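Local coordinates for protein tungsten-containing formylmethanofuran dehydrogenase 2 subunit C (Methanothermobacter wolfeii, PDB 5T5I) that forms subunit C, largely a parallel beta-helix, of a tungsten-containing formylmethanofuran dehydrogenase complex, which probably interconverts carbon dioxide and formylmethanofuran in methanogenesis, at residues G114-I126 with S138-I152. Residues are numbered along the deposited sequence; the frame is centred on the assembly and turned at random.
With CA (calcium ion), chain B.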
loop_
_atom_site.group_PDB
_atom_site.type_symbol
_atom_site.label_atom_id
_atom_site.label_comp_id
_atom_site.label_asym_id
_atom_site.label_seq_id
_atom_site.Cartn_x
_atom_site.Cartn_y
_atom_site.Cartn_z
ATOM N N GLY C 114 38.719 21.255 6.597
ATOM C CA GLY C 114 38.182 20.264 7.521
ATOM C C GLY C 114 37.043 20.826 8.341
ATOM O O GLY C 114 36.595 21.960 8.109
ATOM N N SER C 115 36.586 20.049 9.332
ATOM C CA SER C 115 35.499 20.475 10.205
ATOM C C SER C 115 35.895 21.657 11.088
ATOM O O SER C 115 37.080 21.901 11.318
ATOM C CB SER C 115 35.019 19.313 11.077
ATOM O OG SER C 115 34.541 18.267 10.254
ATOM N N TRP C 116 34.888 22.413 11.544
ATOM C CA TRP C 116 35.045 23.578 12.440
ATOM C C TRP C 116 35.730 24.789 11.782
ATOM O O TRP C 116 36.333 25.613 12.467
ATOM C CB TRP C 116 35.724 23.192 13.765
ATOM C CG TRP C 116 34.871 22.270 14.577
ATOM C CD1 TRP C 116 33.686 22.575 15.181
ATOM C CD2 TRP C 116 35.089 20.874 14.805
ATOM N NE1 TRP C 116 33.139 21.450 15.748
ATOM C CE2 TRP C 116 33.986 20.392 15.545
ATOM C CE3 TRP C 116 36.114 19.981 14.462
ATOM C CZ2 TRP C 116 33.885 19.052 15.957
ATOM C CZ3 TRP C 116 35.992 18.649 14.838
ATOM C CH2 TRP C 116 34.897 18.201 15.584
ATOM N N ALA C 117 35.547 24.962 10.472
ATOM C CA ALA C 117 36.056 26.146 9.781
ATOM C C ALA C 117 35.245 27.330 10.305
ATOM O O ALA C 117 34.017 27.287 10.289
ATOM C CB ALA C 117 35.874 26.009 8.277
ATOM N N GLY C 118 35.918 28.335 10.846
ATOM C CA GLY C 118 35.223 29.490 11.413
ATOM C C GLY C 118 34.425 29.218 12.680
ATOM O O GLY C 118 33.521 29.985 13.010
ATOM N N GLN C 119 34.751 28.153 13.433
ATOM C CA GLN C 119 34.074 27.880 14.715
ATOM C C GLN C 119 34.225 29.108 15.621
ATOM O O GLN C 119 35.316 29.687 15.670
ATOM C CB GLN C 119 34.704 26.669 15.399
ATOM C CG GLN C 119 34.134 26.339 16.808
ATOM C CD GLN C 119 34.881 25.178 17.415
ATOM O OE1 GLN C 119 36.100 25.082 17.290
ATOM N NE2 GLN C 119 34.176 24.226 18.017
ATOM N N ASP C 120 33.131 29.546 16.276
ATOM C CA ASP C 120 33.148 30.721 17.176
ATOM C C ASP C 120 33.629 32.049 16.519
ATOM O O ASP C 120 34.152 32.913 17.216
ATOM C CB ASP C 120 34.008 30.444 18.437
ATOM C CG ASP C 120 33.419 29.412 19.360
ATOM O OD1 ASP C 120 32.215 29.509 19.654
ATOM O OD2 ASP C 120 34.186 28.567 19.863
ATOM N N MET C 121 33.429 32.229 15.212
ATOM C CA MET C 121 33.879 33.439 14.509
ATOM C C MET C 121 33.207 34.692 15.091
ATOM O O MET C 121 32.027 34.649 15.448
ATOM C CB MET C 121 33.565 33.310 13.011
ATOM C CG MET C 121 34.178 34.373 12.129
ATOM S SD MET C 121 33.746 34.013 10.402
ATOM C CE MET C 121 34.870 35.106 9.545
ATOM N N ARG C 122 33.980 35.779 15.221
ATOM C CA ARG C 122 33.492 37.068 15.733
ATOM C C ARG C 122 33.445 38.145 14.629
ATOM O O ARG C 122 32.614 39.045 14.708
ATOM C CB ARG C 122 34.352 37.568 16.913
ATOM C CG ARG C 122 34.940 36.494 17.848
ATOM C CD ARG C 122 34.240 36.371 19.171
ATOM N NE ARG C 122 32.918 35.762 19.018
ATOM C CZ ARG C 122 32.475 34.653 19.623
ATOM N NH1 ARG C 122 33.252 33.988 20.475
ATOM N NH2 ARG C 122 31.251 34.205 19.384
ATOM N N GLY C 123 34.359 38.077 13.662
ATOM C CA GLY C 123 34.439 39.049 12.571
ATOM C C GLY C 123 35.413 38.656 11.477
ATOM O O GLY C 123 36.125 37.653 11.606
ATOM N N GLY C 124 35.438 39.447 10.410
ATOM C CA GLY C 124 36.295 39.186 9.260
ATOM C C GLY C 124 35.628 38.282 8.241
ATOM O O GLY C 124 34.393 38.186 8.192
ATOM N N GLU C 125 36.443 37.638 7.395
ATOM C CA GLU C 125 35.950 36.811 6.296
ATOM C C GLU C 125 36.765 35.562 6.107
ATOM O O GLU C 125 37.986 35.605 6.195
ATOM C CB GLU C 125 36.019 37.580 4.956
ATOM C CG GLU C 125 35.188 38.845 4.848
ATOM C CD GLU C 125 35.618 39.710 3.674
ATOM O OE1 GLU C 125 35.228 39.414 2.523
ATOM O OE2 GLU C 125 36.421 40.641 3.902
ATOM N N ILE C 126 36.088 34.464 5.768
ATOM C CA ILE C 126 36.684 33.179 5.399
ATOM C C ILE C 126 36.072 32.821 4.056
ATOM O O ILE C 126 34.848 32.874 3.912
ATOM C CB ILE C 126 36.417 32.056 6.435
ATOM C CG1 ILE C 126 37.089 32.404 7.784
ATOM C CG2 ILE C 126 36.929 30.683 5.908
ATOM C CD1 ILE C 126 36.701 31.503 8.938
ATOM N N SER C 138 30.275 26.966 13.656
ATOM C CA SER C 138 29.567 26.397 14.814
ATOM C C SER C 138 30.048 26.967 16.162
ATOM O O SER C 138 30.943 27.808 16.221
ATOM C CB SER C 138 29.778 24.881 14.833
ATOM O OG SER C 138 31.089 24.600 15.287
ATOM N N SER C 139 29.451 26.468 17.245
ATOM C CA SER C 139 29.861 26.764 18.613
ATOM C C SER C 139 30.826 25.634 19.076
ATOM O O SER C 139 31.159 24.740 18.295
ATOM C CB SER C 139 28.641 26.806 19.537
ATOM O OG SER C 139 28.069 25.528 19.779
ATOM N N TYR C 140 31.256 25.687 20.331
ATOM C CA TYR C 140 32.067 24.645 20.962
ATOM C C TYR C 140 31.124 23.755 21.791
ATOM O O TYR C 140 30.088 24.229 22.257
ATOM C CB TYR C 140 33.153 25.255 21.870
ATOM C CG TYR C 140 33.985 24.221 22.594
ATOM C CD1 TYR C 140 34.890 23.419 21.907
ATOM C CD2 TYR C 140 33.841 24.016 23.965
ATOM C CE1 TYR C 140 35.616 22.424 22.560
ATOM C CE2 TYR C 140 34.571 23.033 24.630
ATOM C CZ TYR C 140 35.458 22.237 23.925
ATOM O OH TYR C 140 36.170 21.289 24.619
ATOM N N ARG C 141 31.491 22.479 21.977
ATOM C CA ARG C 141 30.724 21.516 22.806
ATOM C C ARG C 141 30.280 22.139 24.137
ATOM O O ARG C 141 31.068 22.802 24.819
ATOM C CB ARG C 141 31.557 20.267 23.152
ATOM C CG ARG C 141 32.102 19.460 21.950
ATOM C CD ARG C 141 31.053 19.191 20.872
ATOM N NE ARG C 141 31.550 18.312 19.807
ATOM C CZ ARG C 141 30.816 17.858 18.789
ATOM N NH1 ARG C 141 29.530 18.185 18.685
ATOM N NH2 ARG C 141 31.353 17.061 17.882
ATOM N N GLY C 142 28.999 21.994 24.441
ATOM C CA GLY C 142 28.402 22.473 25.677
ATOM C C GLY C 142 27.994 23.930 25.711
ATOM O O GLY C 142 27.112 24.296 26.502
ATOM N N ASP C 143 28.609 24.780 24.876
ATOM C CA ASP C 143 28.297 26.201 24.913
ATOM C C ASP C 143 27.039 26.482 24.099
ATOM O O ASP C 143 26.847 25.926 23.023
ATOM C CB ASP C 143 29.487 27.036 24.414
ATOM C CG ASP C 143 29.568 28.443 24.990
ATOM O OD1 ASP C 143 28.507 28.989 25.396
ATOM O OD2 ASP C 143 30.679 28.984 25.058
ATOM N N TRP C 144 26.203 27.380 24.616
ATOM C CA TRP C 144 24.942 27.798 23.992
ATOM C C TRP C 144 25.148 29.096 23.165
ATOM O O TRP C 144 24.199 29.564 22.561
ATOM C CB TRP C 144 23.830 27.978 25.060
ATOM C CG TRP C 144 24.114 28.995 26.128
ATOM C CD1 TRP C 144 23.626 30.265 26.191
ATOM C CD2 TRP C 144 24.856 28.790 27.342
ATOM N NE1 TRP C 144 24.066 30.888 27.338
ATOM C CE2 TRP C 144 24.812 30.001 28.071
ATOM C CE3 TRP C 144 25.597 27.714 27.867
ATOM C CZ2 TRP C 144 25.481 30.169 29.286
ATOM C CZ3 TRP C 144 26.262 27.882 29.067
ATOM C CH2 TRP C 144 26.162 29.080 29.790
ATOM N N ARG C 145 26.370 29.678 23.193
ATOM C CA ARG C 145 26.758 30.917 22.507
ATOM C C ARG C 145 27.788 30.548 21.413
ATOM O O ARG C 145 28.891 30.112 21.734
ATOM C CB ARG C 145 27.386 31.895 23.521
ATOM C CG ARG C 145 26.427 32.310 24.649
ATOM C CD ARG C 145 27.091 32.726 25.941
ATOM N NE ARG C 145 27.795 31.617 26.596
ATOM C CZ ARG C 145 28.324 31.657 27.816
ATOM N NH1 ARG C 145 28.235 32.758 28.553
ATOM N NH2 ARG C 145 28.935 30.594 28.313
ATOM N N GLY C 146 27.396 30.672 20.155
ATOM C CA GLY C 146 28.249 30.331 19.017
ATOM C C GLY C 146 28.817 31.530 18.283
ATOM O O GLY C 146 29.160 32.549 18.897
ATOM N N MET C 147 28.943 31.389 16.952
ATOM C CA MET C 147 29.425 32.437 16.026
ATOM C C MET C 147 28.579 33.714 16.230
ATOM O O MET C 147 27.360 33.609 16.314
ATOM C CB MET C 147 29.285 31.915 14.591
ATOM C CG MET C 147 29.525 32.931 13.513
ATOM S SD MET C 147 29.563 32.114 11.911
ATOM C CE MET C 147 29.738 33.518 10.848
ATOM N N SER C 148 29.218 34.881 16.388
ATOM C CA SER C 148 28.504 36.154 16.625
ATOM C C SER C 148 28.686 37.212 15.502
ATOM O O SER C 148 28.024 38.251 15.526
ATOM C CB SER C 148 28.928 36.750 17.966
ATOM O OG SER C 148 30.337 36.893 18.050
ATOM N N GLY C 149 29.578 36.959 14.559
ATOM C CA GLY C 149 29.817 37.867 13.442
ATOM C C GLY C 149 30.825 37.295 12.465
ATOM O O GLY C 149 31.436 36.259 12.737
ATOM N N GLY C 150 30.991 37.985 11.348
ATOM C CA GLY C 150 31.854 37.573 10.246
ATOM C C GLY C 150 31.062 36.921 9.134
ATOM O O GLY C 150 29.855 36.671 9.287
ATOM N N THR C 151 31.722 36.694 7.983
ATOM C CA THR C 151 31.119 36.037 6.819
ATOM C C THR C 151 31.960 34.820 6.426
ATOM O O THR C 151 33.180 34.924 6.318
ATOM C CB THR C 151 30.995 36.989 5.621
ATOM O OG1 THR C 151 30.276 38.153 6.026
ATOM C CG2 THR C 151 30.265 36.351 4.439
ATOM N N ILE C 152 31.308 33.686 6.190
ATOM C CA ILE C 152 31.969 32.472 5.707
ATOM C C ILE C 152 31.308 32.123 4.386
ATOM O O ILE C 152 30.085 31.996 4.344
ATOM C CB ILE C 152 31.873 31.283 6.708
ATOM C CG1 ILE C 152 32.389 31.688 8.104
ATOM C CG2 ILE C 152 32.657 30.058 6.150
ATOM C CD1 ILE C 152 32.027 30.735 9.204
HETATM CA CA CA B . 27.280 23.746 21.614
HETATM O O HOH W 1 30.927 21.609 17.825
HETATM O O HOH W 2 31.057 28.371 21.683
HETATM O O HOH W 3 31.320 31.775 21.015
HETATM O O HOH W 4 31.145 39.351 16.991
HETATM O O HOH W 5 32.412 40.100 7.112
#
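Two neighbouring coils of a parallel beta-helix meet where Q119 to I126 run alongside S138 to I152. The coils stack through their backbones. D120 N gives a 2.8 Å hydrogen bond to S138 O, and S148 N binds M121 O at 3.0 Å. Beyond the turns the strands pair in parallel: T151 N reaches G124 O, and I126 N reaches T151 O at 3.0 Å.

Q119 adds a side-chain bond between the coils. Its CG lies anti to the backbone N (chi1 176°) and the chain runs extended, which carries NE2 to S139 O at 3.1 Å. The N-H points almost straight at the oxygen (174°) but comes from above the carbonyl plane. S138 OG bonds the same oxygen on an in-plane lone pair. With an alanine here, S139 O would probably lose its amide donor and a gap would open beside Y140.

On the inner side, the side chains of M121 and I152 run antiparallel to each other, with M121 SD 3.5 Å from I152 CG1. At the outer edge, R122 grips S148 OG side-on, NE at 3.0 Å and NH2 at 3.1 Å. D120 O lies over the centre of the guanidinium face. Two waters lie between D120 OD1 and R145 O.

The longer loop of the second coil carries S139 OG and D143 O to a calcium ion, shared with an acidic side chain of another protein chain. S139 OG also hydrogen-bonds E164. The hydrogen bonds to S138 O and S139 O therefore tie the start of this metal-binding loop to the coil before it.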